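Putative capsid protein of prophage (Escherichia coli CFT073, PDB 3BQW) is of unknown function but, as a putative prophage member of the phage major capsid protein E family, probably forms the shell of a phage head. Local coordinates at residues 56-61 / 161-166; 290-295 / 336-341. All blocks are in the same frame, centred on the assembly; numbering follows the deposited sequence.

Contact 1: residues 56-61 / 161-166; sequences EVTMSA and IDWKIP
The indole of W163 is the flat group here, and A61 lies over one of its faces: the methyl CB sits 3.9 Å from the centroid of the six-membered ring, 28° off the ring normal, a CH-pi contact displaced toward the rim. CG2 of I161 lies over the same face beside it, 3.5 Å from A61 CB, so the two methyls cover that face together. At the edge, near the ring plane, the carbonyl oxygen of S60 comes to 3.7 Å from W163 CZ3. T58 approaches obliquely, its CG2 3.7 Å from W163 CE3. Its OG1 stands beside the backbone N and anti to the carbonyl carbon (chi1 -55°), which puts CG2 anti to the backbone N and toward the indole; OG1 itself is held by P339 and A340 of contact 2. W163 leaves its backbone with CG anti to the carbonyl carbon, and the ring reaches back to A61. The place is where strand 61-67 starts beside the end of strand 159-162, neighbouring antiparallel strands of a four-stranded sheet; no hydrogen bond joins 56-61 to 161-166, although D162 pairs through its backbone with F62, the next residue along. As strand 159-162 ends, the carboxylate of D162 makes an Asx turn: OD1 accepts from K164 N at 2.8 Å, met from above the carboxylate plane. Its other oxygen, OD2, forms a salt bridge with R73, which should favour the ionised form and ties the turn to strand 70-79.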
loop_
_atom_site.group_PDB
_atom_site.type_symbol
_atom_site.label_atom_id
_atom_site.label_comp_id
_atom_site.label_asym_id
_atom_site.label_seq_id
_atom_site.Cartn_x
_atom_site.Cartn_y
_atom_site.Cartn_z
ATOM N N GLU A 56 -1.949 20.217 -6.397
ATOM C CA GLU A 56 -0.634 19.617 -6.688
ATOM C C GLU A 56 -0.610 18.092 -6.819
ATOM O O GLU A 56 0.453 17.514 -7.019
ATOM C CB GLU A 56 0.436 20.106 -5.677
ATOM C CG GLU A 56 0.117 19.896 -4.162
ATOM C CD GLU A 56 0.556 18.530 -3.610
ATOM O OE1 GLU A 56 1.659 18.062 -3.980
ATOM O OE2 GLU A 56 -0.200 17.952 -2.782
ATOM N N VAL A 57 -1.759 17.430 -6.733
ATOM C CA VAL A 57 -1.823 16.017 -7.071
ATOM C C VAL A 57 -2.376 15.795 -8.497
ATOM O O VAL A 57 -2.892 16.713 -9.124
ATOM C CB VAL A 57 -2.553 15.200 -6.001
ATOM C CG1 VAL A 57 -2.093 15.645 -4.610
ATOM C CG2 VAL A 57 -4.052 15.306 -6.146
ATOM N N THR A 58 -2.207 14.577 -9.010
ATOM C CA THR A 58 -2.597 14.226 -10.389
ATOM C C THR A 58 -4.120 14.212 -10.526
ATOM O O THR A 58 -4.822 13.626 -9.702
ATOM C CB THR A 58 -2.016 12.844 -10.782
ATOM O OG1 THR A 58 -0.609 12.866 -10.575
ATOM C CG2 THR A 58 -2.269 12.507 -12.213
ATOM N N MET A 59 -4.642 14.842 -11.571
ATOM C CA MET A 59 -6.103 15.003 -11.641
ATOM C C MET A 59 -6.767 14.323 -12.831
ATOM O O MET A 59 -7.971 14.453 -13.026
ATOM C CB MET A 59 -6.473 16.482 -11.541
ATOM C CG MET A 59 -6.462 16.952 -10.085
ATOM S SD MET A 59 -6.833 18.675 -10.018
ATOM C CE MET A 59 -7.984 18.721 -8.662
ATOM N N SER A 60 -5.981 13.572 -13.591
ATOM C CA SER A 60 -6.542 12.635 -14.538
ATOM C C SER A 60 -5.624 11.451 -14.732
ATOM O O SER A 60 -4.446 11.495 -14.393
ATOM C CB SER A 60 -6.850 13.322 -15.877
ATOM O OG SER A 60 -5.685 13.762 -16.520
ATOM N N ALA A 61 -6.192 10.381 -15.277
ATOM C CA ALA A 61 -5.434 9.196 -15.662
ATOM C C ALA A 61 -6.013 8.669 -16.963
ATOM O O ALA A 61 -7.155 8.963 -17.316
ATOM C CB ALA A 61 -5.495 8.115 -14.562
ATOM N N ILE A 161 -5.580 1.603 -15.188
ATOM C CA ILE A 161 -5.244 3.005 -14.990
ATOM C C ILE A 161 -3.778 3.160 -15.347
ATOM O O ILE A 161 -2.925 2.388 -14.872
ATOM C CB ILE A 161 -5.398 3.465 -13.512
ATOM C CG1 ILE A 161 -6.853 3.440 -13.084
ATOM C CG2 ILE A 161 -4.846 4.878 -13.326
ATOM C CD1 ILE A 161 -7.026 3.547 -11.535
ATOM N N ASP A 162 -3.490 4.166 -16.155
ATOM C CA ASP A 162 -2.132 4.479 -16.542
ATOM C C ASP A 162 -1.846 5.952 -16.235
ATOM O O ASP A 162 -2.451 6.859 -16.815
ATOM C CB ASP A 162 -1.934 4.174 -18.023
ATOM C CG ASP A 162 -0.506 4.328 -18.476
ATOM O OD1 ASP A 162 0.394 4.561 -17.632
ATOM O OD2 ASP A 162 -0.274 4.204 -19.706
ATOM N N TRP A 163 -0.939 6.158 -15.291
ATOM C CA TRP A 163 -0.481 7.498 -14.889
ATOM C C TRP A 163 0.585 8.046 -15.844
ATOM O O TRP A 163 1.011 9.182 -15.692
ATOM C CB TRP A 163 0.075 7.453 -13.482
ATOM C CG TRP A 163 -0.926 6.924 -12.450
ATOM C CD1 TRP A 163 -0.886 5.711 -11.808
ATOM C CD2 TRP A 163 -2.118 7.586 -11.995
ATOM N NE1 TRP A 163 -1.975 5.594 -10.964
ATOM C CE2 TRP A 163 -2.739 6.727 -11.049
ATOM C CE3 TRP A 163 -2.720 8.821 -12.290
ATOM C CZ2 TRP A 163 -3.921 7.063 -10.395
ATOM C CZ3 TRP A 163 -3.897 9.158 -11.638
ATOM C CH2 TRP A 163 -4.490 8.277 -10.697
ATOM N N LYS A 164 0.989 7.220 -16.813
ATOM C CA LYS A 164 1.891 7.582 -17.913
ATOM C C LYS A 164 3.238 8.031 -17.356
ATOM O O LYS A 164 3.652 9.175 -17.544
ATOM C CB LYS A 164 1.289 8.665 -18.844
ATOM C CG LYS A 164 -0.054 8.319 -19.546
ATOM C CD LYS A 164 0.065 7.834 -20.992
ATOM C CE LYS A 164 -1.213 8.122 -21.833
ATOM N NZ LYS A 164 -1.395 7.179 -23.006
ATOM N N ILE A 165 3.924 7.136 -16.659
ATOM C CA ILE A 165 5.260 7.468 -16.186
ATOM C C ILE A 165 6.179 7.503 -17.434
ATOM O O ILE A 165 6.042 6.666 -18.325
ATOM C CB ILE A 165 5.737 6.494 -15.067
ATOM C CG1 ILE A 165 6.845 7.164 -14.236
ATOM C CG2 ILE A 165 6.174 5.140 -15.634
ATOM C CD1 ILE A 165 7.432 6.288 -13.135
ATOM N N PRO A 166 7.057 8.502 -17.549
ATOM C CA PRO A 166 7.969 8.451 -18.697
ATOM C C PRO A 166 8.772 7.145 -18.745
ATOM O O PRO A 166 9.149 6.620 -17.708
ATOM C CB PRO A 166 8.875 9.679 -18.483
ATOM C CG PRO A 166 8.029 10.604 -17.674
ATOM C CD PRO A 166 7.295 9.700 -16.730
#

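Contact 2: residues 290-295 / 336-341; sequences KGLVAY and QPVPAD
Four backbone hydrogen bonds join 290-295 to 336-341, in two reciprocal pairs. L292 N gives to V338 O at 2.8 Å, nearly along the C=O axis, while V338 N returns a bond of 2.7 Å to L292 O that is almost straight, 174° at the hydrogen, and lies in the carbonyl plane. One step further, A294 N reaches Q336 O from above the carbonyl plane, and Q336 N closes the ring to A294 O with a more bent geometry, 144° at the hydrogen. Between these two hydrogen-bonded pairs sits V293 opposite P337, the non-hydrogen-bonded pair, where the alpha carbons approach to 4.2 Å. P337 has no N-H, and the non-hydrogen-bonded position asks for none toward 290-295; its CA instead makes a CH...O contact with L292 O. The strands 292-295 and 327-338 are thus antiparallel neighbours in a mixed five-stranded sheet; on its other side 292-295 runs parallel to strand 38-41, through backbone bonds of V293 and Y295. Side chains alternate between the faces. L292, A294, Q336 and V338 share one: L292, with CG in the crowded position between backbone N and carbonyl carbon (chi1 68°), lies alongside V338, its CD2 3.8 Å from V338 CB, and A294 CB meets CG2 of the same valine. Q336 bends at its second torsion, bringing NE2 to the carbonyl of P337 on a lone pair, 3.1 Å from its O. On the face of V293 and P337, V136 of the long helix 113-146 packs against both. Just before strand 292-295 begins, where the partner runs on past V338, G291 CA comes 3.4 Å from V338 O, a CA-H...O contact, and A340 CB rests on K290 O.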
loop_
_atom_site.group_PDB
_atom_site.type_symbol
_atom_site.label_atom_id
_atom_site.label_comp_id
_atom_site.label_asym_id
_atom_site.label_seq_id
_atom_site.Cartn_x
_atom_site.Cartn_y
_atom_site.Cartn_z
ATOM N N LYS A 290 4.100 13.874 -2.214
ATOM C CA LYS A 290 3.046 13.141 -1.489
ATOM C C LYS A 290 1.711 13.316 -2.148
ATOM O O LYS A 290 1.217 14.416 -2.226
ATOM C CB LYS A 290 2.887 13.628 -0.048
ATOM C CG LYS A 290 4.127 13.527 0.814
ATOM C CD LYS A 290 4.035 14.631 1.829
ATOM C CE LYS A 290 5.031 14.492 2.912
ATOM N NZ LYS A 290 5.274 15.826 3.526
ATOM N N GLY A 291 1.142 12.207 -2.592
ATOM C CA GLY A 291 -0.222 12.152 -3.091
ATOM C C GLY A 291 -1.139 11.577 -2.039
ATOM O O GLY A 291 -0.975 11.828 -0.850
ATOM N N LEU A 292 -2.133 10.807 -2.467
ATOM C CA LEU A 292 -3.176 10.376 -1.531
ATOM C C LEU A 292 -3.715 9.009 -1.851
ATOM O O LEU A 292 -3.418 8.431 -2.892
ATOM C CB LEU A 292 -4.338 11.393 -1.497
ATOM C CG LEU A 292 -5.183 11.478 -2.785
ATOM C CD1 LEU A 292 -6.578 11.899 -2.521
ATOM C CD2 LEU A 292 -4.526 12.428 -3.755
ATOM N N VAL A 293 -4.484 8.472 -0.909
ATOM C CA VAL A 293 -5.366 7.349 -1.194
ATOM C C VAL A 293 -6.746 7.960 -1.209
ATOM O O VAL A 293 -7.190 8.572 -0.237
ATOM C CB VAL A 293 -5.227 6.142 -0.198
ATOM C CG1 VAL A 293 -6.182 4.998 -0.592
ATOM C CG2 VAL A 293 -3.790 5.615 -0.192
ATOM N N ALA A 294 -7.395 7.840 -2.360
ATOM C CA ALA A 294 -8.737 8.342 -2.563
ATOM C C ALA A 294 -9.693 7.200 -2.299
ATOM O O ALA A 294 -9.460 6.065 -2.730
ATOM C CB ALA A 294 -8.907 8.877 -3.992
ATOM N N TYR A 295 -10.773 7.496 -1.592
ATOM C CA TYR A 295 -11.789 6.482 -1.274
ATOM C C TYR A 295 -13.122 6.846 -1.937
ATOM O O TYR A 295 -13.651 7.939 -1.726
ATOM C CB TYR A 295 -11.958 6.365 0.239
ATOM C CG TYR A 295 -10.742 5.791 0.914
ATOM C CD1 TYR A 295 -10.686 4.444 1.272
ATOM C CD2 TYR A 295 -9.625 6.597 1.186
ATOM C CE1 TYR A 295 -9.527 3.907 1.889
ATOM C CE2 TYR A 295 -8.506 6.081 1.812
ATOM C CZ TYR A 295 -8.459 4.732 2.158
ATOM O OH TYR A 295 -7.321 4.225 2.759
ATOM N N GLN A 336 -8.128 3.929 -3.801
ATOM C CA GLN A 336 -7.283 4.049 -4.984
ATOM C C GLN A 336 -6.181 5.078 -4.708
ATOM O O GLN A 336 -6.492 6.237 -4.426
ATOM C CB GLN A 336 -8.110 4.554 -6.166
ATOM C CG GLN A 336 -7.308 4.765 -7.460
ATOM C CD GLN A 336 -6.554 3.523 -7.895
ATOM O OE1 GLN A 336 -7.134 2.435 -7.957
ATOM N NE2 GLN A 336 -5.256 3.675 -8.204
ATOM N N PRO A 337 -4.902 4.654 -4.729
ATOM C CA PRO A 337 -3.794 5.601 -4.641
ATOM C C PRO A 337 -3.739 6.561 -5.841
ATOM O O PRO A 337 -3.961 6.161 -6.980
ATOM C CB PRO A 337 -2.544 4.712 -4.586
ATOM C CG PRO A 337 -3.020 3.367 -4.375
ATOM C CD PRO A 337 -4.438 3.260 -4.732
ATOM N N VAL A 338 -3.509 7.834 -5.546
ATOM C CA VAL A 338 -3.382 8.853 -6.561
ATOM C C VAL A 338 -2.076 9.591 -6.282
ATOM O O VAL A 338 -1.936 10.174 -5.210
ATOM C CB VAL A 338 -4.560 9.850 -6.534
ATOM C CG1 VAL A 338 -4.366 10.903 -7.605
ATOM C CG2 VAL A 338 -5.897 9.103 -6.729
ATOM N N PRO A 339 -1.141 9.568 -7.239
ATOM C CA PRO A 339 0.166 10.170 -6.978
ATOM C C PRO A 339 0.116 11.665 -7.099
ATOM O O PRO A 339 -0.797 12.203 -7.723
ATOM C CB PRO A 339 1.052 9.572 -8.070
ATOM C CG PRO A 339 0.127 9.389 -9.232
ATOM C CD PRO A 339 -1.210 8.983 -8.600
ATOM N N ALA A 340 1.086 12.336 -6.487
ATOM C CA ALA A 340 1.266 13.750 -6.693
ATOM C C ALA A 340 1.857 13.865 -8.091
ATOM O O ALA A 340 1.120 14.151 -9.014
ATOM C CB ALA A 340 2.149 14.388 -5.615
ATOM N N ASP A 341 3.146 13.586 -8.268
ATOM C CA ASP A 341 3.804 13.673 -9.575
ATOM C C ASP A 341 4.570 12.367 -9.881
ATOM O O ASP A 341 5.628 12.113 -9.297
ATOM C CB ASP A 341 4.736 14.887 -9.598
ATOM C CG ASP A 341 5.332 15.168 -10.959
ATOM O OD1 ASP A 341 5.146 14.393 -11.911
ATOM O OD2 ASP A 341 5.998 16.212 -11.089
#

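Both contacts are buried, contact 2 nearer the centre of the chain, and they hold different sheets: contact 1 lies at the margin of the four-stranded antiparallel sheet, where a loop enters strand 61-67 and strand 159-162 gives out, contact 2 inside the mixed five-stranded one. Across 56-61 and 161-166 the pairing is side-chain packing round an indole, whereas 290-295 and 336-341 are joined mainly by backbone hydrogen bonds. The two touch, centres about 10 Å apart: the T58 hydroxyl probably bonds to the carbonyls of P339 and A340, and W163 CZ2 packs 3.5 Å from P337 O, so both segments of contact 1 rest against 336-341, T58 on the loop after its strand and W163 on the strand itself.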